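Local coordinates for protein transcriptional regulator (Corynebacterium diphtheriae, PDB 3LMM) that is of unknown function but is probably a multidomain transcriptional regulator, combining a Schlafen AlbA_2 region, a RecG C-terminal-like region and helix-turn-helix-related regions, at residues 138-143 with 359-364; 160-165 with 211-216; 350-355 with 370-375. One frame throughout, in Å; residues are numbered along the deposited sequence.

In the fold
Interactions 1 and 2 touch, with centres 11 Å apart, and share a network in which R161 and W165 of helix 161-171 grip D361 of helix 357-365 while P140 packs on W164 and W165. Interaction 2 is nested within the loop closed by interaction 1. Interaction 3 lies 10 Å from interaction 1, centre to centre, at the loop before helix 357-365 and the start of the next helix, 373-385; the segments of these two contacts alternate along the chain. Interactions 2 and 3 do not touch, their nearest atoms being about 9 Å apart. Helix 357-365 thus links the RecG-like part both to the Schlafen AlbA_2 part and to helix 161-171.

Interaction 1: 138-143 with 359-364; sequences AEPIED and LADLYR
E142 and R364 reach toward each other tip to tip, forming the salt bridge between loop 138-143 and helix 357-365. OE2 of E142 lies 2.8 Å from NH2 of R364, and the carboxylate and guanidinium planes are turned 74° apart, so the two groups do not lie side by side in the flat two-oxygen, two-nitrogen pairing. CG of E142 stands anti to its carbonyl carbon (chi1 -82°), and the chain beyond is extended, carrying the carboxylate across to an arginine that is itself bent at chi2 and chi3. A water reinforces the pair: it donates to OE1 of E142 at 2.6 Å. The same water accepts from NH2 of R364 at 2.9 Å. OE1 of E142 also pairs with R161 of helix 161-171, leaving the carboxylate between two arginines.

One helical turn earlier, P140 and D361 cross at about a right angle. D361 holds CG anti to its backbone N (chi1 179°), which places the carboxylate where partners outside the two segments hold both oxygens, R161 at OD1 and W165 NE1 at OD2. E139 approaches beside this pair, its OE1 3.9 Å from CB of A360. A second water lies between the acids, 2.7 Å from E139 OE1. It is also 2.8 Å from D361 OD1, but further acceptors lie within its reach, so it may not serve both acids all the time.

Three acids therefore converge on an interface between the Schlafen AlbA_2 and RecG-like parts, where R161 and R364 probably offset much of their charge, and a shared water is likely to ease the repulsion between E139 and D361.

Interaction 2: 160-165 with 211-216; sequences DRAEWW and LLRGIG
The first turn of helix 161-171 meets the closing turn of helix 208-214, a Schellman motif, through R161 and A162 on one side and R213 to G216 on the other. The methyl group of A162 leads the approach, its CB lying 3.3 Å from the carbonyl O of R213. Beside it the backbones come close, with CA of A162 4.3 Å from CA of G216, a glycine that has no side chain to hold them apart. R161 lies along the same line of carbonyl groups: its CB is 3.9 Å from O of G214, and farther out its CD is 3.9 Å from O of I215.

Both helix ends are finished by local bonds. At the start of helix 161-171, D160 is the N-cap residue; its OD1 accepts from N of E163 at 2.8 Å and is met nearly head-on along its C-O bond. At the other end G216 leaves the helix with a positive phi of 82°, and its N bonds back to O of R213 at 3.1 Å. The carbonyl ends of this closing turn thus lie against the flank of the other helix's first turn, where their partial negative charge may suit the helix start although the atoms stay at packing distance.

CG of R161 stands anti to the carbonyl carbon, and from there the chain runs extended to NE, past the carbonyls, to salt bridges with D361 and E142. R213 turns instead to E209, within its own helix. Farther along helix 161-171, CZ3 of W164 sits over the centre of the W165 ring, and P140 packs against both indoles. R169, from the same helix, donates to the carbonyl O of G216.

Interaction 3: 350-355 with 370-375; sequences SNRAAR and DKQGVG
R352 lays one face of its guanidinium over G373, whose CA stands 3.5 Å above the plane and over its centre in the R352 group. Beside it R352 and Q372 slide past each other in opposite directions, touching through R352 CD and Q372 CG at 3.6 Å; their flat ends are turned 47° apart. The bend at chi2 of R352 (-61°) places CD against the glutamine. CG of Q372 also comes within 3.7 Å of the backbone O of R352, and beyond it OE1 approaches the methyl of A354.

Glycines at 373 and 375 open helix 373-385 in this RecG-like region, which is related to the histidine-kinase-type ATPases; the glycine-rich turn is consistent with that family's nucleotide-site elements, though no nucleotide is bound here. The bare CA of G373 is what lets the arginine lie so flat on this turn.

Around this pair, the loop braces itself. NH1 of R352 donates to O of N351 at 2.8 Å; the acceptor lies in the guanidinium plane, while the donor stands 55° above the carbonyl plane. N351 in turn uses ND2 to reach O of A353 at 3.2 Å. Farther out, D114 takes a salt bridge from NE of R352, and H311 of helix 298-311 packs against both Q372 and A354.

Interaction 1: 138-143 with 359-364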
loop_
_atom_site.group_PDB
_atom_site.type_symbol
_atom_site.label_atom_id
_atom_site.label_comp_id
_atom_site.label_asym_id
_atom_site.label_seq_id
_atom_site.Cartn_x
_atom_site.Cartn_y
_atom_site.Cartn_z
ATOM N N ALA A 138 -2.799 -2.664 13.376
ATOM C CA ALA A 138 -3.562 -1.530 13.878
ATOM C C ALA A 138 -4.831 -1.334 13.044
ATOM O O ALA A 138 -5.695 -0.524 13.388
ATOM C CB ALA A 138 -2.702 -0.269 13.871
ATOM N N GLU A 139 -4.933 -2.088 11.949
ATOM C CA GLU A 139 -6.096 -2.039 11.048
ATOM C C GLU A 139 -6.161 -3.363 10.305
ATOM O O GLU A 139 -5.149 -4.050 10.176
ATOM C CB GLU A 139 -5.959 -0.901 10.040
ATOM C CG GLU A 139 -4.708 -0.967 9.215
ATOM C CD GLU A 139 -4.530 0.241 8.325
ATOM O OE1 GLU A 139 -5.265 0.358 7.323
ATOM O OE2 GLU A 139 -3.655 1.078 8.635
ATOM N N PRO A 140 -7.346 -3.743 9.813
ATOM C CA PRO A 140 -7.462 -5.012 9.092
ATOM C C PRO A 140 -6.456 -5.203 7.967
ATOM O O PRO A 140 -6.175 -4.289 7.191
ATOM C CB PRO A 140 -8.911 -5.013 8.602
ATOM C CG PRO A 140 -9.288 -3.565 8.594
ATOM C CD PRO A 140 -8.627 -3.028 9.838
ATOM N N ILE A 141 -5.908 -6.410 7.898
ATOM C CA ILE A 141 -4.924 -6.762 6.881
ATOM C C ILE A 141 -5.570 -7.760 5.929
ATOM O O ILE A 141 -5.806 -8.909 6.304
ATOM C CB ILE A 141 -3.670 -7.424 7.518
ATOM C CG1 ILE A 141 -3.102 -6.535 8.640
ATOM C CG2 ILE A 141 -2.627 -7.664 6.457
ATOM C CD1 ILE A 141 -2.910 -5.058 8.240
ATOM N N GLU A 142 -5.868 -7.322 4.708
ATOM C CA GLU A 142 -6.479 -8.202 3.716
ATOM C C GLU A 142 -5.422 -9.113 3.110
ATOM O O GLU A 142 -4.291 -8.685 2.893
ATOM C CB GLU A 142 -7.155 -7.369 2.631
ATOM C CG GLU A 142 -8.537 -6.895 3.045
ATOM C CD GLU A 142 -8.932 -5.565 2.422
ATOM O OE1 GLU A 142 -10.119 -5.179 2.567
ATOM O OE2 GLU A 142 -8.061 -4.909 1.802
ATOM N N ASP A 143 -5.776 -10.368 2.844
ATOM C CA ASP A 143 -4.799 -11.296 2.292
ATOM C C ASP A 143 -4.674 -11.222 0.773
ATOM O O ASP A 143 -5.273 -10.368 0.130
ATOM C CB ASP A 143 -5.116 -12.730 2.716
ATOM C CG ASP A 143 -6.452 -13.213 2.204
ATOM O OD1 ASP A 143 -6.969 -12.641 1.226
ATOM O OD2 ASP A 143 -6.986 -14.185 2.778
ATOM N N LEU A 359 -8.815 5.701 10.079
ATOM C CA LEU A 359 -9.280 6.522 8.956
ATOM C C LEU A 359 -8.925 5.847 7.649
ATOM O O LEU A 359 -9.733 5.798 6.720
ATOM C CB LEU A 359 -8.617 7.905 8.988
ATOM C CG LEU A 359 -9.308 9.173 8.459
ATOM C CD1 LEU A 359 -8.342 9.887 7.528
ATOM C CD2 LEU A 359 -10.611 8.851 7.754
ATOM N N ALA A 360 -7.700 5.345 7.577
ATOM C CA ALA A 360 -7.247 4.672 6.378
ATOM C C ALA A 360 -8.194 3.524 6.095
ATOM O O ALA A 360 -8.801 3.467 5.028
ATOM C CB ALA A 360 -5.837 4.150 6.558
ATOM N N ASP A 361 -8.354 2.621 7.054
ATOM C CA ASP A 361 -9.239 1.500 6.808
ATOM C C ASP A 361 -10.633 1.894 6.322
ATOM O O ASP A 361 -11.190 1.225 5.455
ATOM C CB ASP A 361 -9.400 0.622 8.034
ATOM C CG ASP A 361 -10.347 -0.520 7.770
ATOM O OD1 ASP A 361 -9.994 -1.375 6.927
ATOM O OD2 ASP A 361 -11.448 -0.552 8.372
ATOM N N LEU A 362 -11.201 2.960 6.881
ATOM C CA LEU A 362 -12.527 3.388 6.473
ATOM C C LEU A 362 -12.552 3.732 4.994
ATOM O O LEU A 362 -13.530 3.438 4.303
ATOM C CB LEU A 362 -12.978 4.596 7.290
ATOM C CG LEU A 362 -14.426 5.045 7.071
ATOM C CD1 LEU A 362 -15.399 3.929 7.421
ATOM C CD2 LEU A 362 -14.687 6.279 7.918
ATOM N N TYR A 363 -11.485 4.352 4.495
ATOM C CA TYR A 363 -11.428 4.715 3.071
ATOM C C TYR A 363 -11.330 3.463 2.200
ATOM O O TYR A 363 -11.855 3.431 1.090
ATOM C CB TYR A 363 -10.237 5.643 2.798
ATOM C CG TYR A 363 -10.535 7.112 2.981
ATOM C CD1 TYR A 363 -11.136 7.861 1.967
ATOM C CD2 TYR A 363 -10.202 7.757 4.163
ATOM C CE1 TYR A 363 -11.389 9.228 2.130
ATOM C CE2 TYR A 363 -10.448 9.115 4.340
ATOM C CZ TYR A 363 -11.038 9.852 3.324
ATOM O OH TYR A 363 -11.235 11.209 3.527
ATOM N N ARG A 364 -10.647 2.445 2.719
ATOM C CA ARG A 364 -10.495 1.175 2.028
ATOM C C ARG A 364 -11.864 0.524 1.949
ATOM O O ARG A 364 -12.266 0.006 0.907
ATOM C CB ARG A 364 -9.565 0.247 2.805
ATOM C CG ARG A 364 -8.157 0.126 2.260
ATOM C CD ARG A 364 -8.142 -0.428 0.835
ATOM N NE ARG A 364 -8.750 -1.753 0.711
ATOM C CZ ARG A 364 -8.716 -2.487 -0.398
ATOM N NH1 ARG A 364 -8.100 -2.032 -1.483
ATOM N NH2 ARG A 364 -9.311 -3.672 -0.427
HETATM O O HOH W 1 -7.248 -1.155 6.221
HETATM O O HOH W 2 -11.884 -4.176 0.869
#

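Interaction 2: 160-165 with 211-216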
loop_
_atom_site.group_PDB
_atom_site.type_symbol
_atom_site.label_atom_id
_atom_site.label_comp_id
_atom_site.label_asym_id
_atom_site.label_seq_id
_atom_site.Cartn_x
_atom_site.Cartn_y
_atom_site.Cartn_z
ATOM N N ASP A 160 -16.292 -9.616 9.318
ATOM C CA ASP A 160 -16.587 -8.312 8.738
ATOM C C ASP A 160 -15.912 -7.181 9.519
ATOM O O ASP A 160 -15.596 -7.319 10.707
ATOM C CB ASP A 160 -18.113 -8.084 8.633
ATOM C CG ASP A 160 -18.838 -8.227 9.969
ATOM O OD1 ASP A 160 -18.718 -7.327 10.827
ATOM O OD2 ASP A 160 -19.539 -9.243 10.164
ATOM N N ARG A 161 -15.666 -6.070 8.834
ATOM C CA ARG A 161 -15.029 -4.923 9.465
ATOM C C ARG A 161 -15.771 -4.502 10.729
ATOM O O ARG A 161 -15.157 -4.136 11.735
ATOM C CB ARG A 161 -14.966 -3.748 8.487
ATOM C CG ARG A 161 -13.826 -3.830 7.496
ATOM C CD ARG A 161 -13.719 -2.547 6.707
ATOM N NE ARG A 161 -12.415 -2.423 6.084
ATOM C CZ ARG A 161 -11.952 -3.256 5.163
ATOM N NH1 ARG A 161 -10.746 -3.076 4.652
ATOM N NH2 ARG A 161 -12.697 -4.266 4.749
ATOM N N ALA A 162 -17.098 -4.563 10.656
ATOM C CA ALA A 162 -17.981 -4.200 11.761
ATOM C C ALA A 162 -17.593 -4.888 13.062
ATOM O O ALA A 162 -17.477 -4.236 14.107
ATOM C CB ALA A 162 -19.416 -4.557 11.407
ATOM N N GLU A 163 -17.402 -6.207 12.992
ATOM C CA GLU A 163 -17.027 -6.991 14.165
ATOM C C GLU A 163 -15.551 -6.751 14.460
ATOM O O GLU A 163 -15.182 -6.467 15.593
ATOM C CB GLU A 163 -17.278 -8.495 13.934
ATOM C CG GLU A 163 -17.542 -9.317 15.221
ATOM C CD GLU A 163 -17.618 -10.841 14.971
ATOM O OE1 GLU A 163 -18.222 -11.279 13.958
ATOM O OE2 GLU A 163 -17.095 -11.616 15.808
ATOM N N TRP A 164 -14.708 -6.829 13.438
ATOM C CA TRP A 164 -13.290 -6.630 13.677
ATOM C C TRP A 164 -12.945 -5.398 14.508
ATOM O O TRP A 164 -12.101 -5.463 15.415
ATOM C CB TRP A 164 -12.509 -6.523 12.385
ATOM C CG TRP A 164 -11.043 -6.613 12.653
ATOM C CD1 TRP A 164 -10.317 -7.747 12.776
ATOM C CD2 TRP A 164 -10.129 -5.523 12.848
ATOM N NE1 TRP A 164 -9.004 -7.443 13.028
ATOM C CE2 TRP A 164 -8.859 -6.083 13.079
ATOM C CE3 TRP A 164 -10.259 -4.131 12.845
ATOM C CZ2 TRP A 164 -7.723 -5.304 13.307
ATOM C CZ3 TRP A 164 -9.129 -3.356 13.072
ATOM C CH2 TRP A 164 -7.877 -3.948 13.299
ATOM N N TRP A 165 -13.568 -4.269 14.194
ATOM C CA TRP A 165 -13.255 -3.061 14.926
ATOM C C TRP A 165 -13.744 -3.026 16.357
ATOM O O TRP A 165 -12.970 -2.689 17.254
ATOM C CB TRP A 165 -13.737 -1.831 14.166
ATOM C CG TRP A 165 -12.841 -1.512 13.022
ATOM C CD1 TRP A 165 -13.081 -1.758 11.703
ATOM C CD2 TRP A 165 -11.536 -0.925 13.088
ATOM N NE1 TRP A 165 -12.009 -1.359 10.941
ATOM C CE2 TRP A 165 -11.046 -0.844 11.767
ATOM C CE3 TRP A 165 -10.733 -0.461 14.134
ATOM C CZ2 TRP A 165 -9.785 -0.317 11.464
ATOM C CZ3 TRP A 165 -9.478 0.065 13.838
ATOM C CH2 TRP A 165 -9.016 0.133 12.510
ATOM N N LEU A 211 -25.008 0.437 6.000
ATOM C CA LEU A 211 -23.871 0.822 5.173
ATOM C C LEU A 211 -22.785 1.296 6.128
ATOM O O LEU A 211 -21.709 0.703 6.222
ATOM C CB LEU A 211 -24.246 1.968 4.236
ATOM C CG LEU A 211 -23.323 2.312 3.057
ATOM C CD1 LEU A 211 -23.837 3.580 2.424
ATOM C CD2 LEU A 211 -21.894 2.492 3.500
ATOM N N LEU A 212 -23.091 2.380 6.834
ATOM C CA LEU A 212 -22.170 2.957 7.792
ATOM C C LEU A 212 -21.647 1.874 8.736
ATOM O O LEU A 212 -20.480 1.893 9.113
ATOM C CB LEU A 212 -22.860 4.082 8.582
ATOM C CG LEU A 212 -23.294 5.353 7.820
ATOM C CD1 LEU A 212 -24.173 6.218 8.716
ATOM C CD2 LEU A 212 -22.071 6.146 7.346
ATOM N N ARG A 213 -22.501 0.926 9.107
ATOM C CA ARG A 213 -22.091 -0.157 9.997
ATOM C C ARG A 213 -21.227 -1.175 9.262
ATOM O O ARG A 213 -20.309 -1.760 9.840
ATOM C CB ARG A 213 -23.321 -0.854 10.570
ATOM C CG ARG A 213 -23.029 -2.166 11.259
ATOM C CD ARG A 213 -24.278 -2.681 11.936
ATOM N NE ARG A 213 -24.651 -1.844 13.073
ATOM C CZ ARG A 213 -25.819 -1.215 13.192
ATOM N NH1 ARG A 213 -26.071 -0.474 14.270
ATOM N NH2 ARG A 213 -26.732 -1.324 12.230
ATOM N N GLY A 214 -21.533 -1.380 7.986
ATOM C CA GLY A 214 -20.787 -2.326 7.180
ATOM C C GLY A 214 -19.329 -1.953 7.047
ATOM O O GLY A 214 -18.469 -2.819 7.130
ATOM N N ILE A 215 -19.058 -0.665 6.844
ATOM C CA ILE A 215 -17.694 -0.153 6.699
ATOM C C ILE A 215 -16.986 0.012 8.044
ATOM O O ILE A 215 -15.825 0.432 8.097
ATOM C CB ILE A 215 -17.681 1.219 5.961
ATOM C CG1 ILE A 215 -18.647 2.192 6.639
ATOM C CG2 ILE A 215 -18.056 1.026 4.488
ATOM C CD1 ILE A 215 -18.827 3.507 5.893
ATOM N N GLY A 216 -17.696 -0.316 9.124
ATOM C CA GLY A 216 -17.146 -0.211 10.467
ATOM C C GLY A 216 -17.199 1.190 11.053
ATOM O O GLY A 216 -16.501 1.501 12.011
#

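Interaction 3: 350-355 with 370-375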
loop_
_atom_site.group_PDB
_atom_site.type_symbol
_atom_site.label_atom_id
_atom_site.label_comp_id
_atom_site.label_asym_id
_atom_site.label_seq_id
_atom_site.Cartn_x
_atom_site.Cartn_y
_atom_site.Cartn_z
ATOM N N SER A 350 8.216 3.294 0.934
ATOM C CA SER A 350 8.272 1.982 1.560
ATOM C C SER A 350 7.401 1.922 2.805
ATOM O O SER A 350 6.991 0.848 3.233
ATOM C CB SER A 350 9.720 1.646 1.925
ATOM O OG SER A 350 10.249 2.611 2.823
ATOM N N ASN A 351 7.124 3.081 3.386
ATOM C CA ASN A 351 6.293 3.139 4.578
ATOM C C ASN A 351 4.925 2.544 4.284
ATOM O O ASN A 351 4.476 2.548 3.136
ATOM C CB ASN A 351 6.130 4.588 5.038
ATOM C CG ASN A 351 5.252 4.712 6.269
ATOM O OD1 ASN A 351 5.552 4.141 7.319
ATOM N ND2 ASN A 351 4.163 5.465 6.146
ATOM N N ARG A 352 4.271 2.030 5.325
ATOM C CA ARG A 352 2.943 1.437 5.193
ATOM C C ARG A 352 2.019 1.823 6.350
ATOM O O ARG A 352 0.798 1.873 6.178
ATOM C CB ARG A 352 3.047 -0.090 5.084
ATOM C CG ARG A 352 3.686 -0.584 3.792
ATOM C CD ARG A 352 2.894 -0.168 2.561
ATOM N NE ARG A 352 3.440 -0.761 1.343
ATOM C CZ ARG A 352 4.536 -0.342 0.712
ATOM N NH1 ARG A 352 5.219 0.696 1.181
ATOM N NH2 ARG A 352 4.965 -0.975 -0.379
ATOM N N ALA A 353 2.601 2.101 7.519
ATOM C CA ALA A 353 1.828 2.503 8.709
ATOM C C ALA A 353 1.345 3.960 8.603
ATOM O O ALA A 353 2.149 4.897 8.616
ATOM C CB ALA A 353 2.670 2.325 9.974
ATOM N N ALA A 354 0.026 4.134 8.518
ATOM C CA ALA A 354 -0.578 5.457 8.399
ATOM C C ALA A 354 -0.763 6.122 9.753
ATOM O O ALA A 354 -0.784 5.451 10.777
ATOM C CB ALA A 354 -1.912 5.353 7.687
ATOM N N ARG A 355 -0.888 7.445 9.747
ATOM C CA ARG A 355 -1.070 8.197 10.977
ATOM C C ARG A 355 -2.369 7.751 11.648
ATOM O O ARG A 355 -2.416 7.463 12.850
ATOM C CB ARG A 355 -1.140 9.695 10.685
ATOM C CG ARG A 355 -1.350 10.568 11.908
ATOM C CD ARG A 355 -1.730 11.973 11.507
ATOM N NE ARG A 355 -0.742 12.585 10.623
ATOM C CZ ARG A 355 0.481 12.957 11.002
ATOM N NH1 ARG A 355 1.325 13.503 10.130
ATOM N NH2 ARG A 355 0.865 12.786 12.258
ATOM N N ASP A 370 -6.289 2.085 -2.649
ATOM C CA ASP A 370 -5.684 0.760 -2.809
ATOM C C ASP A 370 -5.044 0.349 -1.487
ATOM O O ASP A 370 -5.031 1.136 -0.545
ATOM C CB ASP A 370 -4.599 0.809 -3.884
ATOM C CG ASP A 370 -5.160 0.771 -5.290
ATOM O OD1 ASP A 370 -4.493 1.314 -6.200
ATOM O OD2 ASP A 370 -6.251 0.184 -5.493
ATOM N N LYS A 371 -4.503 -0.870 -1.423
ATOM C CA LYS A 371 -3.855 -1.346 -0.202
ATOM C C LYS A 371 -3.085 -0.219 0.480
ATOM O O LYS A 371 -3.434 0.184 1.587
ATOM C CB LYS A 371 -2.894 -2.495 -0.488
ATOM C CG LYS A 371 -3.512 -3.882 -0.391
ATOM C CD LYS A 371 -2.462 -4.911 0.071
ATOM C CE LYS A 371 -1.222 -4.915 -0.831
ATOM N NZ LYS A 371 -0.103 -5.708 -0.264
ATOM N N GLN A 372 -2.036 0.286 -0.160
ATOM C CA GLN A 372 -1.281 1.392 0.425
ATOM C C GLN A 372 -0.139 1.810 -0.468
ATOM O O GLN A 372 -0.215 2.822 -1.168
ATOM C CB GLN A 372 -0.735 1.024 1.815
ATOM C CG GLN A 372 0.135 2.121 2.496
ATOM C CD GLN A 372 -0.635 3.385 2.928
ATOM O OE1 GLN A 372 -1.521 3.328 3.785
ATOM N NE2 GLN A 372 -0.284 4.528 2.334
ATOM N N GLY A 373 0.934 1.033 -0.426
ATOM C CA GLY A 373 2.080 1.344 -1.250
ATOM C C GLY A 373 1.637 1.412 -2.695
ATOM O O GLY A 373 2.175 2.185 -3.490
ATOM N N VAL A 374 0.640 0.600 -3.038
ATOM C CA VAL A 374 0.133 0.580 -4.398
ATOM C C VAL A 374 -0.222 2.002 -4.827
ATOM O O VAL A 374 0.067 2.405 -5.952
ATOM C CB VAL A 374 -1.118 -0.315 -4.518
ATOM C CG1 VAL A 374 -1.504 -0.468 -5.980
ATOM C CG2 VAL A 374 -0.850 -1.673 -3.897
ATOM N N GLY A 375 -0.833 2.755 -3.914
ATOM C CA GLY A 375 -1.222 4.123 -4.205
ATOM C C GLY A 375 -0.064 4.976 -4.682
ATOM O O GLY A 375 0.024 5.324 -5.860
#